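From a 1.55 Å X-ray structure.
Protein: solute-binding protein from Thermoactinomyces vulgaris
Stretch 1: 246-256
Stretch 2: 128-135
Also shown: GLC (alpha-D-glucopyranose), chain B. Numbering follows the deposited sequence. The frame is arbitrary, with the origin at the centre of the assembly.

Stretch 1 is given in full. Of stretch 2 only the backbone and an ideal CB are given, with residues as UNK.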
ATOM      1  N   ILE A 246      -8.905 -10.858   5.913  1.00  6.92           N
ATOM      2  CA  ILE A 246      -8.176 -10.244   4.812  1.00  7.22           C
ATOM      3  C   ILE A 246      -7.628  -8.925   5.345  1.00  8.08           C
ATOM      4  O   ILE A 246      -8.387  -8.002   5.643  1.00  9.42           O
ATOM      5  CB  ILE A 246      -9.057 -10.028   3.558  1.00  8.42           C
ATOM      6  CG1 ILE A 246      -9.575 -11.372   3.035  1.00  8.71           C
ATOM      7  CG2 ILE A 246      -8.268  -9.292   2.471  1.00  8.47           C
ATOM      8  CD1 ILE A 246     -10.574 -11.267   1.904  1.00 10.11           C
ATOM      9  N   ASN A 247      -6.309  -8.859   5.494  1.00  7.09           N
ATOM     10  CA  ASN A 247      -5.661  -7.691   6.078  1.00  8.32           C
ATOM     11  C   ASN A 247      -4.195  -7.634   5.677  1.00  8.34           C
ATOM     12  O   ASN A 247      -3.678  -8.575   5.074  1.00  8.96           O
ATOM     13  CB  ASN A 247      -5.803  -7.713   7.605  1.00  8.52           C
ATOM     14  CG  ASN A 247      -5.839  -6.322   8.215  1.00 10.28           C
ATOM     15  OD1 ASN A 247      -5.669  -5.312   7.524  1.00  9.74           O
ATOM     16  ND2 ASN A 247      -6.069  -6.263   9.525  1.00 12.84           N
ATOM     17  N   GLY A 248      -3.536  -6.526   6.003  1.00 10.74           N
ATOM     18  CA  GLY A 248      -2.147  -6.315   5.615  1.00 10.83           C
ATOM     19  C   GLY A 248      -1.143  -6.589   6.718  1.00 11.92           C
ATOM     20  O   GLY A 248      -1.523  -6.907   7.845  1.00 12.66           O
ATOM     21  N   PRO A 249       0.155  -6.465   6.393  1.00 12.62           N
ATOM     22  CA  PRO A 249       1.267  -6.755   7.304  1.00 13.66           C
ATOM     23  C   PRO A 249       1.282  -5.885   8.563  1.00 12.70           C
ATOM     24  O   PRO A 249       1.883  -6.273   9.568  1.00 14.32           O
ATOM     25  CB  PRO A 249       2.507  -6.477   6.446  1.00 14.10           C
ATOM     26  CG  PRO A 249       2.030  -5.598   5.346  1.00 15.30           C
ATOM     27  CD  PRO A 249       0.633  -6.036   5.068  1.00 13.05           C
ATOM     28  N   TRP A 250       0.611  -4.736   8.501  1.00 13.64           N
ATOM     29  CA  TRP A 250       0.519  -3.797   9.627  1.00 13.63           C
ATOM     30  C   TRP A 250      -0.162  -4.373  10.875  1.00 14.51           C
ATOM     31  O   TRP A 250       0.002  -3.844  11.978  1.00 17.29           O
ATOM     32  CB  TRP A 250      -0.200  -2.514   9.190  1.00 13.32           C
ATOM     33  CG  TRP A 250      -1.510  -2.762   8.490  1.00 12.51           C
ATOM     34  CD1 TRP A 250      -2.717  -3.036   9.071  1.00 11.77           C
ATOM     35  CD2 TRP A 250      -1.738  -2.760   7.075  1.00 12.41           C
ATOM     36  NE1 TRP A 250      -3.682  -3.210   8.105  1.00 13.12           N
ATOM     37  CE2 TRP A 250      -3.108  -3.043   6.871  1.00 11.83           C
ATOM     38  CE3 TRP A 250      -0.918  -2.545   5.959  1.00 13.25           C
ATOM     39  CZ2 TRP A 250      -3.677  -3.117   5.596  1.00 13.35           C
ATOM     40  CZ3 TRP A 250      -1.484  -2.620   4.688  1.00 12.06           C
ATOM     41  CH2 TRP A 250      -2.851  -2.903   4.520  1.00 12.36           C
ATOM     42  N   ALA A 251      -0.923  -5.452  10.697  1.00 14.84           N
ATOM     43  CA  ALA A 251      -1.675  -6.062  11.793  1.00 14.36           C
ATOM     44  C   ALA A 251      -0.960  -7.261  12.430  1.00 14.43           C
ATOM     45  O   ALA A 251      -1.377  -7.748  13.485  1.00 14.93           O
ATOM     46  CB  ALA A 251      -3.066  -6.463  11.313  1.00 15.66           C
ATOM     47  N   ILE A 252       0.119  -7.717  11.794  1.00 13.97           N
ATOM     48  CA  ILE A 252       0.815  -8.949  12.190  1.00 14.22           C
ATOM     49  C   ILE A 252       1.395  -8.920  13.609  1.00 14.72           C
ATOM     50  O   ILE A 252       1.132  -9.824  14.406  1.00 13.54           O
ATOM     51  CB  ILE A 252       1.917  -9.334  11.165  1.00 14.55           C
ATOM     52  CG1 ILE A 252       1.295  -9.743   9.818  1.00 13.58           C
ATOM     53  CG2 ILE A 252       2.845 -10.423  11.724  1.00 14.77           C
ATOM     54  CD1 ILE A 252       0.291 -10.900   9.875  1.00 15.50           C
ATOM     55  N   LYS A 253       2.178  -7.886  13.915  1.00 16.17           N
ATOM     56  CA  LYS A 253       2.815  -7.766  15.228  1.00 17.72           C
ATOM     57  C   LYS A 253       1.782  -7.740  16.355  1.00 16.67           C
ATOM     58  O   LYS A 253       1.996  -8.334  17.413  1.00 16.44           O
ATOM     59  CB  LYS A 253       3.723  -6.533  15.287  1.00 19.58           C
ATOM     60  CG  LYS A 253       4.996  -6.661  14.451  1.00 23.10           C
ATOM     61  CD  LYS A 253       5.967  -5.510  14.702  1.00 27.32           C
ATOM     62  CE  LYS A 253       6.827  -5.744  15.941  1.00 30.35           C
ATOM     63  NZ  LYS A 253       7.832  -6.824  15.736  1.00 33.01           N
ATOM     64  N   ASP A 254       0.658  -7.070  16.109  1.00 15.96           N
ATOM     65  CA  ASP A 254      -0.453  -7.023  17.057  1.00 16.60           C
ATOM     66  C   ASP A 254      -1.104  -8.398  17.256  1.00 15.61           C
ATOM     67  O   ASP A 254      -1.411  -8.782  18.387  1.00 15.83           O
ATOM     68  CB  ASP A 254      -1.491  -5.989  16.606  1.00 19.30           C
ATOM     69  CG  ASP A 254      -2.539  -5.694  17.669  1.00 22.91           C
ATOM     70  OD1 ASP A 254      -2.222  -5.763  18.876  1.00 27.93           O
ATOM     71  OD2 ASP A 254      -3.686  -5.378  17.289  1.00 26.96           O
ATOM     72  N   TYR A 255      -1.303  -9.134  16.160  1.00 13.28           N
ATOM     73  CA  TYR A 255      -1.888 -10.478  16.229  1.00 12.99           C
ATOM     74  C   TYR A 255      -1.002 -11.453  17.001  1.00 13.33           C
ATOM     75  O   TYR A 255      -1.498 -12.261  17.790  1.00 14.14           O
ATOM     76  CB  TYR A 255      -2.155 -11.047  14.830  1.00 13.35           C
ATOM     77  CG  TYR A 255      -3.233 -10.356  14.016  1.00 13.44           C
ATOM     78  CD1 TYR A 255      -4.204  -9.547  14.615  1.00 11.83           C
ATOM     79  CD2 TYR A 255      -3.300 -10.547  12.639  1.00 12.58           C
ATOM     80  CE1 TYR A 255      -5.194  -8.925  13.852  1.00 12.83           C
ATOM     81  CE2 TYR A 255      -4.286  -9.937  11.871  1.00 12.33           C
ATOM     82  CZ  TYR A 255      -5.227  -9.132  12.480  1.00 12.94           C
ATOM     83  OH  TYR A 255      -6.194  -8.534  11.704  1.00 13.15           O
ATOM     84  N   GLN A 256       0.303 -11.376  16.756  1.00 14.93           N
ATOM     85  CA  GLN A 256       1.276 -12.252  17.409  1.00 15.47           C
ATOM     86  C   GLN A 256       1.430 -11.921  18.890  1.00 15.75           C
ATOM     87  O   GLN A 256       1.572 -12.824  19.718  1.00 17.19           O
ATOM     88  CB  GLN A 256       2.628 -12.179  16.700  1.00 14.88           C
ATOM     89  CG  GLN A 256       2.613 -12.775  15.301  1.00 15.95           C
ATOM     90  CD  GLN A 256       3.961 -12.708  14.620  1.00 16.20           C
ATOM     91  OE1 GLN A 256       4.631 -11.676  14.634  1.00 17.54           O
ATOM     92  NE2 GLN A 256       4.362 -13.812  14.007  1.00 17.57           N
ATOM     93  N   UNK A 128       7.129  -2.636   0.270  1.00  7.96           N
ATOM     94  CA  UNK A 128       5.874  -2.908  -0.422  1.00  8.99           C
ATOM     95  C   UNK A 128       4.909  -3.581   0.552  1.00  9.02           C
ATOM     96  O   UNK A 128       5.322  -4.380   1.398  1.00  9.00           O
ATOM     97  CB  UNK A 128       6.104  -3.783  -1.656  1.00  8.99           C
ATOM     98  N   UNK A 129       3.631  -3.231   0.441  1.00  9.66           N
ATOM     99  CA  UNK A 129       2.587  -3.848   1.258  1.00 10.98           C
ATOM    100  C   UNK A 129       1.356  -4.208   0.429  1.00  9.49           C
ATOM    101  O   UNK A 129       1.040  -3.545  -0.560  1.00 10.31           O
ATOM    102  CB  UNK A 129       2.188  -2.909   2.399  1.00 10.98           C
ATOM    103  N   UNK A 130       0.677  -5.272   0.847  1.00  8.52           N
ATOM    104  CA  UNK A 130      -0.591  -5.698   0.265  1.00  8.66           C
ATOM    105  C   UNK A 130      -1.377  -6.451   1.322  1.00  7.89           C
ATOM    106  O   UNK A 130      -0.788  -7.045   2.224  1.00  8.66           O
ATOM    107  CB  UNK A 130      -0.372  -6.565  -0.976  1.00  8.66           C
ATOM    108  N   UNK A 131      -2.703  -6.443   1.210  1.00  8.27           N
ATOM    109  CA  UNK A 131      -3.506  -7.370   2.006  1.00  8.01           C
ATOM    110  C   UNK A 131      -3.273  -8.792   1.502  1.00  8.66           C
ATOM    111  O   UNK A 131      -2.814  -9.001   0.376  1.00  9.72           O
ATOM    112  CB  UNK A 131      -4.991  -7.007   1.941  1.00  8.01           C
ATOM    113  N   UNK A 132      -3.569  -9.761   2.358  1.00  8.03           N
ATOM    114  CA  UNK A 132      -3.522 -11.175   1.997  1.00  7.97           C
ATOM    115  C   UNK A 132      -4.443 -11.909   2.951  1.00  8.27           C
ATOM    116  O   UNK A 132      -5.101 -11.277   3.785  1.00  7.60           O
ATOM    117  CB  UNK A 132      -2.098 -11.733   2.053  1.00  7.97           C
ATOM    118  N   UNK A 133      -4.496 -13.232   2.837  1.00  7.57           N
ATOM    119  CA  UNK A 133      -5.305 -14.028   3.751  1.00  6.97           C
ATOM    120  C   UNK A 133      -4.483 -14.366   4.989  1.00  8.14           C
ATOM    121  O   UNK A 133      -3.571 -15.197   4.935  1.00  9.05           O
ATOM    122  CB  UNK A 133      -5.808 -15.302   3.069  1.00  6.97           C
ATOM    123  N   UNK A 134      -4.798 -13.692   6.093  1.00  7.67           N
ATOM    124  CA  UNK A 134      -4.145 -13.954   7.372  1.00  8.34           C
ATOM    125  C   UNK A 134      -5.037 -14.904   8.150  1.00  8.31           C
ATOM    126  O   UNK A 134      -6.227 -14.640   8.320  1.00  9.80           O
ATOM    127  CB  UNK A 134      -3.888 -12.664   8.154  1.00  8.34           C
ATOM    128  N   UNK A 135      -4.470 -16.013   8.617  1.00  8.82           N
ATOM    129  CA  UNK A 135      -5.279 -17.032   9.277  1.00  8.24           C
ATOM    130  C   UNK A 135      -4.712 -17.537  10.600  1.00  8.43           C
ATOM    131  O   UNK A 135      -3.510 -17.455  10.851  1.00  9.75           O
ATOM    132  CB  UNK A 135      -5.460 -18.220   8.330  1.00  8.24           C
TER
HETATM  133  C1  GLC B   1      -3.777   0.119   5.691  1.00 42.34           C
HETATM  134  C2  GLC B   1      -2.985   0.874   4.593  1.00 42.88           C
HETATM  135  C3  GLC B   1      -3.710   2.140   4.088  1.00 43.19           C
HETATM  136  C4  GLC B   1      -5.196   1.877   3.840  1.00 43.64           C
HETATM  137  C5  GLC B   1      -5.816   1.218   5.070  1.00 42.91           C
HETATM  138  C6  GLC B   1      -7.298   0.917   4.905  1.00 42.88           C
HETATM  139  O1  GLC B   1      -3.714   0.773   6.910  1.00 41.75           O
HETATM  140  O2  GLC B   1      -1.690   1.227   5.076  1.00 42.91           O
HETATM  141  O3  GLC B   1      -3.112   2.576   2.875  1.00 43.54           O
HETATM  142  O4  GLC B   1      -5.864   3.123   3.568  1.00 45.77           O
HETATM  143  O5  GLC B   1      -5.157  -0.035   5.328  1.00 42.49           O
HETATM  144  O6  GLC B   1      -8.103   1.903   5.536  1.00 41.02           O

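Position 128 opens the second stretch in an extended conformation, with its CA-to-CB bond directed away from stretch 1 and no atom of that stretch within 5.5 Å of the ideal CB. Stretch 1 therefore places no demand on the side chain. The deposited residue is Ile128, its beta branch compatible with a strand.

Position 129 points toward stretch 1. Its ideal CB lies 4.0 Å from CG of Pro249 and 4.3 Å from CZ3 of Trp250, while the glucose sits beyond, over one face of the indole. An apolar side chain could pack on the proline, but a longer polar one could also reach the sugar hydroxyls, as Glu or Gln might. The residue is Glu129. Its CB packs 3.9 Å from CG of Pro249, and with chi1 p and chi2 t the carboxylate extends to the ligand, where OE2 accepts a hydrogen bond from O2 of the glucose (3.1 Å). OE1 lies at the edge of the Trp250 ring, 3.5 Å from CE3. Binding sugar through a carboxylate and an aromatic face fits a solute-binding protein.

At position 130 CA-to-CB again points away, so the backbone makes the contact: its O lies 3.3 Å from CD of Pro249 and 3.7 Å from CA of Gly248. Many side chains would be tolerated. Ser130 occupies it, and its OG donates a hydrogen bond to the backbone O of position 131 (2.8 Å).

Position 131 points sideways. The ideal CB is 4.0 Å from CG2 of Ile246 and 3.7 Å from O of Asn247, and at Gly248, whose CA is the nearest to that of 131 (4.0 Å), the place of a side chain is taken by the indole of Trp250: an ideal CB on Gly248 would lie 2.2 Å from CH2 of Trp250. A compact apolar residue such as Val, Ile or Leu would suit. In Val131, CG2 meets CG2 of Ile246 at 3.9 Å and CG1 approaches CH2 of Trp250 at 4.1 Å, so the two methyls reach different neighbours.

Position 132 pairs with Asn247 in antiparallel register. Its N donates to O of Asn247 (3.0 Å) and its O accepts from N of Asn247 (3.2 Å). Since these bonds use only main-chain atoms, they leave the side chain open; the ideal CB comes no closer than 4.6 Å, to O of Asn247. Small or medium residues would fit, and Ala132 is found.

Position 133 forms the non-hydrogen-bonded pair with Ile246, on the same sheet face. An apolar chain long enough to meet that isoleucine is expected. Leu133 brings CD1 to 4.1 Å from CG1 of Ile246.

Position 134 points toward stretch 1, its ideal CB 4.6 Å from CE2 of Tyr255 and 4.9 Å from CD1 of Ile252. This apolar pocket between strand and helix invites Ile, Leu, Val or Met. Ile134 sends CD1 to 3.9 Å from CD1 of Ile252 and 3.7 Å from CB of Asn247, while its CG2 lies 4.0 Å from CD2 of Tyr255.

Position 135 is out of reach of stretch 1, which sets no preference; Tyr135 stands there.

Stretch 2, residues 128-135: IESVALIY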
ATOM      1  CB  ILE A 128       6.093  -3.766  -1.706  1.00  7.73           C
ATOM      2  CG1 ILE A 128       4.791  -3.929  -2.506  1.00 11.07           C
ATOM      3  CG2 ILE A 128       6.729  -5.121  -1.380  1.00  7.38           C
ATOM      4  CD1 ILE A 128       5.013  -4.334  -3.946  1.00 13.58           C
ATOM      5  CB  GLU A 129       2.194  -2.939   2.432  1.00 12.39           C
ATOM      6  CG  GLU A 129       1.660  -1.565   2.029  1.00 13.90           C
ATOM      7  CD  GLU A 129       1.185  -0.725   3.207  1.00 16.61           C
ATOM      8  OE1 GLU A 129       1.734  -0.868   4.320  1.00 17.58           O
ATOM      9  OE2 GLU A 129       0.265   0.096   3.003  1.00 18.37           O
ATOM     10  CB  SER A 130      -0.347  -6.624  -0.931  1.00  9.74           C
ATOM     11  OG  SER A 130      -1.554  -7.224  -1.377  1.00 10.29           O
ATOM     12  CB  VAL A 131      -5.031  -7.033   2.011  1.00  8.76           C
ATOM     13  CG1 VAL A 131      -5.282  -5.650   2.597  1.00 10.57           C
ATOM     14  CG2 VAL A 131      -5.647  -7.161   0.622  1.00  8.43           C
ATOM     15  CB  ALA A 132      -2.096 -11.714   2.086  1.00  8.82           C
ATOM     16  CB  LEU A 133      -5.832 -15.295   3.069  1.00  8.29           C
ATOM     17  CG  LEU A 133      -6.990 -16.000   3.783  1.00  9.46           C
ATOM     18  CD1 LEU A 133      -8.282 -15.191   3.698  1.00  9.29           C
ATOM     19  CD2 LEU A 133      -7.187 -17.391   3.212  1.00 12.07           C
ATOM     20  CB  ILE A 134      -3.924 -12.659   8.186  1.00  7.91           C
ATOM     21  CG1 ILE A 134      -3.144 -11.623   7.364  1.00  7.55           C
ATOM     22  CG2 ILE A 134      -3.204 -12.966   9.498  1.00  9.58           C
ATOM     23  CD1 ILE A 134      -3.077 -10.238   8.007  1.00  9.38           C
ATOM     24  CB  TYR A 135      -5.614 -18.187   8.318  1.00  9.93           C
ATOM     25  CG  TYR A 135      -4.437 -18.974   7.775  1.00 10.29           C
ATOM     26  CD1 TYR A 135      -4.077 -20.197   8.335  1.00 11.09           C
ATOM     27  CD2 TYR A 135      -3.709 -18.514   6.676  1.00  8.11           C
ATOM     28  CE1 TYR A 135      -3.009 -20.934   7.833  1.00 10.49           C
ATOM     29  CE2 TYR A 135      -2.639 -19.243   6.166  1.00  9.83           C
ATOM     30  CZ  TYR A 135      -2.297 -20.451   6.748  1.00 10.66           C
ATOM     31  OH  TYR A 135      -1.244 -21.176   6.243  1.00 13.23           O
TER
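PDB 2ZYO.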